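PDB 5D8D: D-alanine--D-alanine ligase from Acinetobacter baumannii ACICU, which catalyses the ATP-dependent joining of two D-alanine molecules into D-alanyl-D-alanine, a building block of bacterial peptidoglycan. Local coordinates for residues A[30-40]-A[292-300]; A[187-197]-A[280-290]. All coordinates share one frame; numbering follows the deposited sequence.

Contact 1: residues A[30-40]-A[292-300]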
loop_
_atom_site.group_PDB
_atom_site.type_symbol
_atom_site.label_atom_id
_atom_site.label_comp_id
_atom_site.label_asym_id
_atom_site.label_seq_id
_atom_site.Cartn_x
_atom_site.Cartn_y
_atom_site.Cartn_z
ATOM N N ALA A 30 -20.930 4.096 -18.690
ATOM C CA ALA A 30 -20.295 4.466 -19.970
ATOM C C ALA A 30 -19.350 3.359 -20.469
ATOM O O ALA A 30 -19.313 3.040 -21.667
ATOM C CB ALA A 30 -19.577 5.797 -19.868
ATOM N N VAL A 31 -18.630 2.728 -19.539
ATOM C CA VAL A 31 -17.721 1.647 -19.918
ATOM C C VAL A 31 -18.487 0.420 -20.384
ATOM O O VAL A 31 -18.098 -0.234 -21.355
ATOM C CB VAL A 31 -16.759 1.293 -18.790
ATOM C CG1 VAL A 31 -15.944 0.047 -19.162
ATOM C CG2 VAL A 31 -15.850 2.468 -18.536
ATOM N N LEU A 32 -19.578 0.116 -19.705
ATOM C CA LEU A 32 -20.404 -1.023 -20.110
ATOM C C LEU A 32 -20.925 -0.883 -21.525
ATOM O O LEU A 32 -20.744 -1.777 -22.350
ATOM C CB LEU A 32 -21.567 -1.212 -19.135
ATOM C CG LEU A 32 -22.429 -2.448 -19.306
ATOM C CD1 LEU A 32 -21.611 -3.707 -19.089
ATOM C CD2 LEU A 32 -23.565 -2.397 -18.318
ATOM N N ASP A 33 -21.550 0.256 -21.814
ATOM C CA ASP A 33 -22.061 0.528 -23.162
ATOM C C ASP A 33 -20.986 0.449 -24.233
ATOM O O ASP A 33 -21.260 0.034 -25.354
ATOM C CB ASP A 33 -22.755 1.901 -23.259
ATOM C CG ASP A 33 -24.125 1.943 -22.572
ATOM O OD1 ASP A 33 -24.851 0.917 -22.558
ATOM O OD2 ASP A 33 -24.489 3.039 -22.070
ATOM N N ALA A 34 -19.788 0.878 -23.906
ATOM C CA ALA A 34 -18.705 0.893 -24.864
ATOM C C ALA A 34 -18.196 -0.521 -25.143
ATOM O O ALA A 34 -17.944 -0.893 -26.298
ATOM C CB ALA A 34 -17.561 1.797 -24.366
ATOM N N LEU A 35 -18.025 -1.307 -24.091
ATOM C CA LEU A 35 -17.562 -2.678 -24.265
ATOM C C LEU A 35 -18.596 -3.445 -25.056
ATOM O O LEU A 35 -18.243 -4.069 -26.045
ATOM C CB LEU A 35 -17.250 -3.347 -22.919
ATOM C CG LEU A 35 -16.078 -2.712 -22.157
ATOM C CD1 LEU A 35 -15.928 -3.333 -20.773
ATOM C CD2 LEU A 35 -14.761 -2.751 -22.952
ATOM N N LEU A 36 -19.879 -3.310 -24.705
ATOM C CA LEU A 36 -20.973 -3.994 -25.455
ATOM C C LEU A 36 -21.041 -3.600 -26.938
ATOM O O LEU A 36 -21.169 -4.464 -27.817
ATOM C CB LEU A 36 -22.313 -3.719 -24.802
ATOM C CG LEU A 36 -22.528 -4.370 -23.434
ATOM C CD1 LEU A 36 -23.702 -3.773 -22.695
ATOM C CD2 LEU A 36 -22.762 -5.869 -23.606
ATOM N N ARG A 37 -20.916 -2.315 -27.251
ATOM C CA ARG A 37 -20.838 -1.905 -28.677
ATOM C C ARG A 37 -19.729 -2.642 -29.390
ATOM O O ARG A 37 -19.839 -2.909 -30.575
ATOM C CB ARG A 37 -20.507 -0.434 -28.823
ATOM C CG ARG A 37 -21.674 0.516 -28.725
ATOM C CD ARG A 37 -21.066 1.902 -28.571
ATOM N NE ARG A 37 -21.941 2.700 -27.751
ATOM C CZ ARG A 37 -21.567 3.572 -26.839
ATOM N NH1 ARG A 37 -20.272 3.820 -26.604
ATOM N NH2 ARG A 37 -22.528 4.238 -26.181
ATOM N N SER A 38 -18.628 -2.888 -28.670
ATOM C CA SER A 38 -17.434 -3.548 -29.215
ATOM C C SER A 38 -17.531 -5.082 -29.246
ATOM O O SER A 38 -16.552 -5.764 -29.548
ATOM C CB SER A 38 -16.191 -3.119 -28.443
ATOM O OG SER A 38 -16.135 -1.724 -28.285
ATOM N N GLY A 39 -18.692 -5.627 -28.910
ATOM C CA GLY A 39 -18.901 -7.078 -28.916
ATOM C C GLY A 39 -18.295 -7.846 -27.766
ATOM O O GLY A 39 -18.269 -9.086 -27.830
ATOM N N VAL A 40 -17.844 -7.164 -26.705
ATOM C CA VAL A 40 -17.382 -7.895 -25.510
ATOM C C VAL A 40 -18.569 -8.231 -24.603
ATOM O O VAL A 40 -19.529 -7.496 -24.572
ATOM C CB VAL A 40 -16.174 -7.283 -24.741
ATOM C CG1 VAL A 40 -15.473 -6.163 -25.481
ATOM C CG2 VAL A 40 -16.546 -6.903 -23.330
ATOM N N PHE A 292 -13.706 6.636 -27.582
ATOM C CA PHE A 292 -13.967 6.148 -26.230
ATOM C C PHE A 292 -14.098 4.629 -26.173
ATOM O O PHE A 292 -13.629 4.009 -25.211
ATOM C CB PHE A 292 -15.227 6.781 -25.674
ATOM C CG PHE A 292 -15.553 6.358 -24.283
ATOM C CD1 PHE A 292 -15.013 7.036 -23.198
ATOM C CD2 PHE A 292 -16.455 5.312 -24.049
ATOM C CE1 PHE A 292 -15.363 6.692 -21.897
ATOM C CE2 PHE A 292 -16.780 4.925 -22.743
ATOM C CZ PHE A 292 -16.238 5.620 -21.665
ATOM N N ASP A 293 -14.708 4.028 -27.192
ATOM C CA ASP A 293 -14.873 2.558 -27.225
ATOM C C ASP A 293 -13.527 1.858 -27.444
ATOM O O ASP A 293 -13.275 0.804 -26.869
ATOM C CB ASP A 293 -15.873 2.106 -28.290
ATOM C CG ASP A 293 -17.243 2.717 -28.116
ATOM O OD1 ASP A 293 -17.444 3.566 -27.227
ATOM O OD2 ASP A 293 -18.135 2.374 -28.917
ATOM N N GLU A 294 -12.670 2.461 -28.258
ATOM C CA GLU A 294 -11.355 1.902 -28.512
ATOM C C GLU A 294 -10.528 2.018 -27.240
ATOM O O GLU A 294 -9.857 1.077 -26.837
ATOM C CB GLU A 294 -10.662 2.600 -29.695
ATOM C CG GLU A 294 -11.186 2.190 -31.067
ATOM C CD GLU A 294 -10.869 3.183 -32.185
ATOM O OE1 GLU A 294 -10.667 4.400 -31.954
ATOM O OE2 GLU A 294 -10.843 2.738 -33.345
ATOM N N LEU A 295 -10.611 3.164 -26.585
ATOM C CA LEU A 295 -9.957 3.358 -25.298
ATOM C C LEU A 295 -10.350 2.238 -24.305
ATOM O O LEU A 295 -9.476 1.679 -23.632
ATOM C CB LEU A 295 -10.298 4.752 -24.735
ATOM C CG LEU A 295 -10.012 5.030 -23.280
ATOM C CD1 LEU A 295 -8.522 4.841 -23.036
ATOM C CD2 LEU A 295 -10.464 6.426 -22.901
ATOM N N CYS A 296 -11.640 1.888 -24.253
ATOM C CA CYS A 296 -12.108 0.883 -23.318
ATOM C C CYS A 296 -11.563 -0.482 -23.681
ATOM O O CYS A 296 -11.082 -1.188 -22.836
ATOM C CB CYS A 296 -13.620 0.868 -23.217
ATOM S SG CYS A 296 -14.313 2.340 -22.408
ATOM N N VAL A 297 -11.575 -0.853 -24.941
ATOM C CA VAL A 297 -10.932 -2.111 -25.319
ATOM C C VAL A 297 -9.411 -2.133 -24.940
ATOM O O VAL A 297 -8.883 -3.138 -24.452
ATOM C CB VAL A 297 -11.177 -2.407 -26.808
ATOM C CG1 VAL A 297 -10.268 -3.521 -27.330
ATOM C CG2 VAL A 297 -12.641 -2.801 -27.002
ATOM N N ALA A 298 -8.733 -1.019 -25.130
ATOM C CA ALA A 298 -7.300 -0.958 -24.875
ATOM C C ALA A 298 -6.981 -1.065 -23.371
ATOM O O ALA A 298 -6.005 -1.719 -22.975
ATOM C CB ALA A 298 -6.712 0.317 -25.476
ATOM N N ILE A 299 -7.787 -0.428 -22.530
ATOM C CA ILE A 299 -7.676 -0.632 -21.096
ATOM C C ILE A 299 -7.868 -2.142 -20.791
ATOM O O ILE A 299 -7.058 -2.752 -20.115
ATOM C CB ILE A 299 -8.658 0.275 -20.318
ATOM C CG1 ILE A 299 -8.211 1.738 -20.433
ATOM C CG2 ILE A 299 -8.760 -0.108 -18.840
ATOM C CD1 ILE A 299 -9.291 2.782 -20.108
ATOM N N LEU A 300 -8.905 -2.751 -21.326
ATOM C CA LEU A 300 -9.190 -4.147 -21.022
ATOM C C LEU A 300 -8.089 -5.100 -21.542
ATOM O O LEU A 300 -7.910 -6.194 -21.026
ATOM C CB LEU A 300 -10.551 -4.538 -21.630
ATOM C CG LEU A 300 -11.118 -5.896 -21.245
ATOM C CD1 LEU A 300 -11.238 -6.008 -19.734
ATOM C CD2 LEU A 300 -12.480 -6.059 -21.878
#

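Contact 2: residues A[187-197]-A[280-290]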
loop_
_atom_site.group_PDB
_atom_site.type_symbol
_atom_site.label_atom_id
_atom_site.label_comp_id
_atom_site.label_asym_id
_atom_site.label_seq_id
_atom_site.Cartn_x
_atom_site.Cartn_y
_atom_site.Cartn_z
ATOM N N SER A 187 -2.250 11.615 -18.534
ATOM C CA SER A 187 -2.985 10.368 -18.496
ATOM C C SER A 187 -2.113 9.245 -18.989
ATOM O O SER A 187 -1.155 9.472 -19.696
ATOM C CB SER A 187 -4.235 10.466 -19.372
ATOM O OG SER A 187 -5.105 11.487 -18.915
ATOM N N PHE A 188 -2.468 8.015 -18.641
ATOM C CA PHE A 188 -1.651 6.876 -19.040
ATOM C C PHE A 188 -2.506 5.838 -19.711
ATOM O O PHE A 188 -3.638 5.634 -19.323
ATOM C CB PHE A 188 -0.871 6.297 -17.826
ATOM C CG PHE A 188 0.371 7.078 -17.487
ATOM C CD1 PHE A 188 0.285 8.241 -16.737
ATOM C CD2 PHE A 188 1.612 6.686 -17.977
ATOM C CE1 PHE A 188 1.397 9.006 -16.467
ATOM C CE2 PHE A 188 2.750 7.442 -17.696
ATOM C CZ PHE A 188 2.635 8.601 -16.920
ATOM N N LEU A 189 -1.953 5.233 -20.741
ATOM C CA LEU A 189 -2.557 4.114 -21.409
ATOM C C LEU A 189 -1.483 3.162 -21.879
ATOM O O LEU A 189 -0.465 3.575 -22.363
ATOM C CB LEU A 189 -3.406 4.569 -22.574
ATOM C CG LEU A 189 -4.113 3.451 -23.310
ATOM C CD1 LEU A 189 -5.119 2.765 -22.447
ATOM C CD2 LEU A 189 -4.777 3.956 -24.553
ATOM N N ASN A 190 -1.744 1.877 -21.714
ATOM C CA ASN A 190 -0.755 0.795 -21.865
ATOM C C ASN A 190 0.621 1.143 -21.284
ATOM O O ASN A 190 1.666 1.079 -21.933
ATOM C CB ASN A 190 -0.736 0.323 -23.309
ATOM C CG ASN A 190 -2.119 -0.163 -23.773
ATOM O OD1 ASN A 190 -2.959 -0.600 -22.958
ATOM N ND2 ASN A 190 -2.367 -0.079 -25.074
ATOM N N GLY A 191 0.563 1.570 -20.033
ATOM C CA GLY A 191 1.723 2.000 -19.288
ATOM C C GLY A 191 2.398 3.273 -19.728
ATOM O O GLY A 191 3.335 3.675 -19.064
ATOM N N GLN A 192 1.939 3.934 -20.793
ATOM C CA GLN A 192 2.671 5.101 -21.384
ATOM C C GLN A 192 1.898 6.421 -21.330
ATOM O O GLN A 192 0.677 6.411 -21.263
ATOM C CB GLN A 192 3.052 4.807 -22.833
ATOM C CG GLN A 192 3.933 3.573 -22.975
ATOM C CD GLN A 192 5.304 3.720 -22.285
ATOM O OE1 GLN A 192 5.676 2.876 -21.463
ATOM N NE2 GLN A 192 6.056 4.789 -22.615
ATOM N N PRO A 193 2.610 7.560 -21.383
ATOM C CA PRO A 193 1.946 8.883 -21.270
ATOM C C PRO A 193 1.194 9.311 -22.522
ATOM O O PRO A 193 1.655 9.106 -23.635
ATOM C CB PRO A 193 3.112 9.853 -21.038
ATOM C CG PRO A 193 4.353 8.994 -20.918
ATOM C CD PRO A 193 4.062 7.708 -21.598
ATOM N N LEU A 194 0.031 9.896 -22.316
ATOM C CA LEU A 194 -0.786 10.429 -23.366
ATOM C C LEU A 194 -0.584 11.960 -23.317
ATOM O O LEU A 194 -0.033 12.478 -22.345
ATOM C CB LEU A 194 -2.266 10.025 -23.127
ATOM C CG LEU A 194 -2.613 8.546 -23.351
ATOM C CD1 LEU A 194 -4.019 8.213 -22.832
ATOM C CD2 LEU A 194 -2.482 8.191 -24.822
ATOM N N PRO A 195 -1.033 12.690 -24.360
ATOM C CA PRO A 195 -0.905 14.161 -24.419
ATOM C C PRO A 195 -1.365 14.832 -23.154
ATOM O O PRO A 195 -2.367 14.406 -22.573
ATOM C CB PRO A 195 -1.851 14.541 -25.559
ATOM C CG PRO A 195 -1.829 13.370 -26.451
ATOM C CD PRO A 195 -1.743 12.178 -25.545
ATOM N N VAL A 196 -0.649 15.860 -22.735
ATOM C CA VAL A 196 -0.923 16.470 -21.423
ATOM C C VAL A 196 -2.136 17.396 -21.504
ATOM O O VAL A 196 -2.502 17.839 -22.577
ATOM C CB VAL A 196 0.331 17.057 -20.675
ATOM C CG1 VAL A 196 1.651 16.787 -21.358
ATOM C CG2 VAL A 196 0.189 18.498 -20.286
ATOM N N ILE A 197 -2.783 17.635 -20.365
ATOM C CA ILE A 197 -3.940 18.479 -20.311
ATOM C C ILE A 197 -3.776 19.478 -19.187
ATOM O O ILE A 197 -3.588 19.049 -18.064
ATOM C CB ILE A 197 -5.198 17.656 -20.053
ATOM C CG1 ILE A 197 -5.457 16.749 -21.251
ATOM C CG2 ILE A 197 -6.404 18.593 -19.801
ATOM C CD1 ILE A 197 -6.686 15.859 -21.095
ATOM N N LEU A 280 -11.134 13.309 -17.970
ATOM C CA LEU A 280 -9.956 13.753 -18.716
ATOM C C LEU A 280 -9.202 12.688 -19.504
ATOM O O LEU A 280 -8.651 13.005 -20.550
ATOM C CB LEU A 280 -9.012 14.473 -17.772
ATOM C CG LEU A 280 -9.568 15.845 -17.344
ATOM C CD1 LEU A 280 -9.328 16.146 -15.880
ATOM C CD2 LEU A 280 -8.940 16.907 -18.219
ATOM N N VAL A 281 -9.181 11.438 -19.049
ATOM C CA VAL A 281 -8.494 10.367 -19.783
ATOM C C VAL A 281 -9.080 10.134 -21.188
ATOM O O VAL A 281 -8.306 9.944 -22.136
ATOM C CB VAL A 281 -8.367 9.037 -18.954
ATOM C CG1 VAL A 281 -7.916 7.831 -19.825
ATOM C CG2 VAL A 281 -7.409 9.212 -17.751
ATOM N N PRO A 282 -10.425 10.145 -21.346
ATOM C CA PRO A 282 -10.971 10.064 -22.719
ATOM C C PRO A 282 -10.528 11.202 -23.649
ATOM O O PRO A 282 -10.244 10.937 -24.831
ATOM C CB PRO A 282 -12.487 10.073 -22.511
ATOM C CG PRO A 282 -12.659 9.465 -21.168
ATOM C CD PRO A 282 -11.498 9.982 -20.347
ATOM N N LYS A 283 -10.501 12.422 -23.112
ATOM C CA LYS A 283 -9.946 13.606 -23.786
ATOM C C LYS A 283 -8.563 13.309 -24.358
ATOM O O LYS A 283 -8.304 13.475 -25.562
ATOM C CB LYS A 283 -9.815 14.803 -22.811
ATOM C CG LYS A 283 -10.739 15.994 -22.979
ATOM C CD LYS A 283 -12.204 15.735 -22.575
ATOM C CE LYS A 283 -12.849 16.967 -21.903
ATOM N NZ LYS A 283 -14.328 17.049 -22.059
ATOM N N ALA A 284 -7.672 12.868 -23.481
ATOM C CA ALA A 284 -6.280 12.725 -23.843
ATOM C C ALA A 284 -6.085 11.567 -24.803
ATOM O O ALA A 284 -5.194 11.620 -25.641
ATOM C CB ALA A 284 -5.438 12.520 -22.606
ATOM N N ALA A 285 -6.894 10.517 -24.666
ATOM C CA ALA A 285 -6.805 9.346 -25.545
ATOM C C ALA A 285 -7.292 9.690 -26.968
ATOM O O ALA A 285 -6.696 9.278 -27.963
ATOM C CB ALA A 285 -7.613 8.186 -24.963
ATOM N N LYS A 286 -8.373 10.466 -27.032
ATOM C CA LYS A 286 -8.928 11.016 -28.278
ATOM C C LYS A 286 -7.907 11.902 -29.044
ATOM O O LYS A 286 -7.812 11.818 -30.264
ATOM C CB LYS A 286 -10.207 11.805 -27.967
ATOM C CG LYS A 286 -11.093 12.015 -29.178
ATOM C CD LYS A 286 -12.156 13.077 -28.945
ATOM C CE LYS A 286 -13.325 12.586 -28.154
ATOM N NZ LYS A 286 -14.179 13.754 -27.789
ATOM N N ALA A 287 -7.104 12.690 -28.334
ATOM C CA ALA A 287 -6.070 13.468 -28.977
ATOM C C ALA A 287 -4.989 12.643 -29.669
ATOM O O ALA A 287 -4.072 13.205 -30.240
ATOM C CB ALA A 287 -5.420 14.391 -27.973
ATOM N N VAL A 288 -5.054 11.328 -29.584
ATOM C CA VAL A 288 -4.047 10.477 -30.202
ATOM C C VAL A 288 -4.693 9.318 -30.979
ATOM O O VAL A 288 -4.017 8.388 -31.368
ATOM C CB VAL A 288 -3.046 10.039 -29.084
ATOM C CG1 VAL A 288 -3.348 8.666 -28.475
ATOM C CG2 VAL A 288 -1.615 10.154 -29.565
ATOM N N GLY A 289 -6.004 9.402 -31.236
ATOM C CA GLY A 289 -6.688 8.450 -32.105
ATOM C C GLY A 289 -7.753 7.572 -31.481
ATOM O O GLY A 289 -8.465 6.930 -32.209
ATOM N N TYR A 290 -7.887 7.524 -30.153
ATOM C CA TYR A 290 -8.792 6.526 -29.556
ATOM C C TYR A 290 -10.182 7.097 -29.476
ATOM O O TYR A 290 -10.399 8.136 -28.874
ATOM C CB TYR A 290 -8.308 6.021 -28.168
ATOM C CG TYR A 290 -7.033 5.169 -28.176
ATOM C CD1 TYR A 290 -5.792 5.774 -28.067
ATOM C CD2 TYR A 290 -7.064 3.792 -28.301
ATOM C CE1 TYR A 290 -4.609 5.046 -28.071
ATOM C CE2 TYR A 290 -5.866 3.038 -28.320
ATOM C CZ TYR A 290 -4.648 3.682 -28.188
ATOM O OH TYR A 290 -3.447 3.033 -28.176
#

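Contact 1: residues A[30-40]-A[292-300]
The guanidinium of Arg37 and the carboxylate of Asp293 lie nearly coplanar, their planes 16° apart, with the acid at the edge of the guanidinium and Asp33 O over one of its faces, toward the rim. Arg37 NH1 bonds to the syn side of Asp293 OD1 at 2.9 Å, and its weak second bond to OD2 completes a lopsided salt bridge. The Phe292 ring also works by its edge: CE2 stands 3.3 Å from Ala30 O and 3.6 Å from Ala34 CB. With CG anti to the backbone N (chi1 -179°), this ring swings toward helix 30-37, where alanine is short enough to let it come close. Deeper in, Ala34 CB meets Cys296 SG at 3.8 Å, Leu35 CD2 packs on Cys296 CB at 3.8 Å, and Leu300 CD2 meets the methyls Leu35 CD2 and Val40 CG2. Ser38 OG turns back to Ala34 O (2.8 Å), while its CB rests on Val297 CG2. Gly39, with positive phi, ends helix 30-37 in a Schellman motif. The axes of segments 30-37 and 292-300 approach to 8.6 Å at 90°, a close fit made by small residues that packs helix 292-301 against the Rossmann-like N-terminal domain, whose strands 9-13 and 60-63 also touch Leu300.

Contact 2: residues A[187-197]-A[280-290]
Ile197 holds CG1 anti to its carbonyl carbon (chi1 -66°) and is extended at chi2, which carries CD1 to the helix: it lies 3.7 Å from Lys283 CB and 3.9 Å from Ala284 CB. Its other branch, CG2, presses on Leu280 CD2 at 3.4 Å, tighter than usual for two carbons. Leu189 takes another rotamer, with CG anti to the backbone N (chi1 -178°), and CD2 comes over one face of Tyr290, 3.8 Å from the ring centroid and 19° off the normal, a CH-pi contact in which a methyl meets the flat ring. Between these ends sits Ala284, whose single methyl lets the backbone at Pro195 approach and is flanked by Ser187, Leu194 and Ile197. Leu194 forks around the end of the helix, CD1 beside Ala285 and CD2 on Val288 CG1 at 3.8 Å. Pro195 adds a rigid ring, with CD 3.5 Å from Ala284 O and CG against Ala287 CB. Ser187 OG packs on Val281 CG2 at 3.4 Å and is buried with no polar partner in the model, a polar exception in an otherwise apolar interface. The Schellman motif at Gly289, whose positive phi suits glycine, turns the chain so that Tyr290 faces the sheet. The arrangement is a helix laid on the antiparallel sheet of the ATP-grasp region, to which both segments belong. Helix 280-286 lies across one side of the hairpin of strands 181-189 and 192-198; Phe188 and Val196 point away from it and touch helix 229-245, while Leu189 and Ala285 also meet Leu295 of helix 292-301.

Contact 2 is nested within the chain loop that contact 1 closes, and their centres lie 15 Å apart. Helices 280-286 and 292-301 follow each other in sequence; the first packs on the antiparallel sheet holding strands 181-189 and 192-198, the second on the N-terminal domain. Leu295 CD2 is 3.7 Å from Pro282 CA, and Ile299 CG1 is 3.8 Å from Leu189 CD1, so the two interfaces are in direct contact. Contact 1 is away from the predicted sites. Contact 2 is nearer, with the side chain of Ile197 about 4 Å from that of Thr185, in the predicted ATP site, and that of Leu280 about 7 Å from that of Asp255, a predicted magnesium ligand.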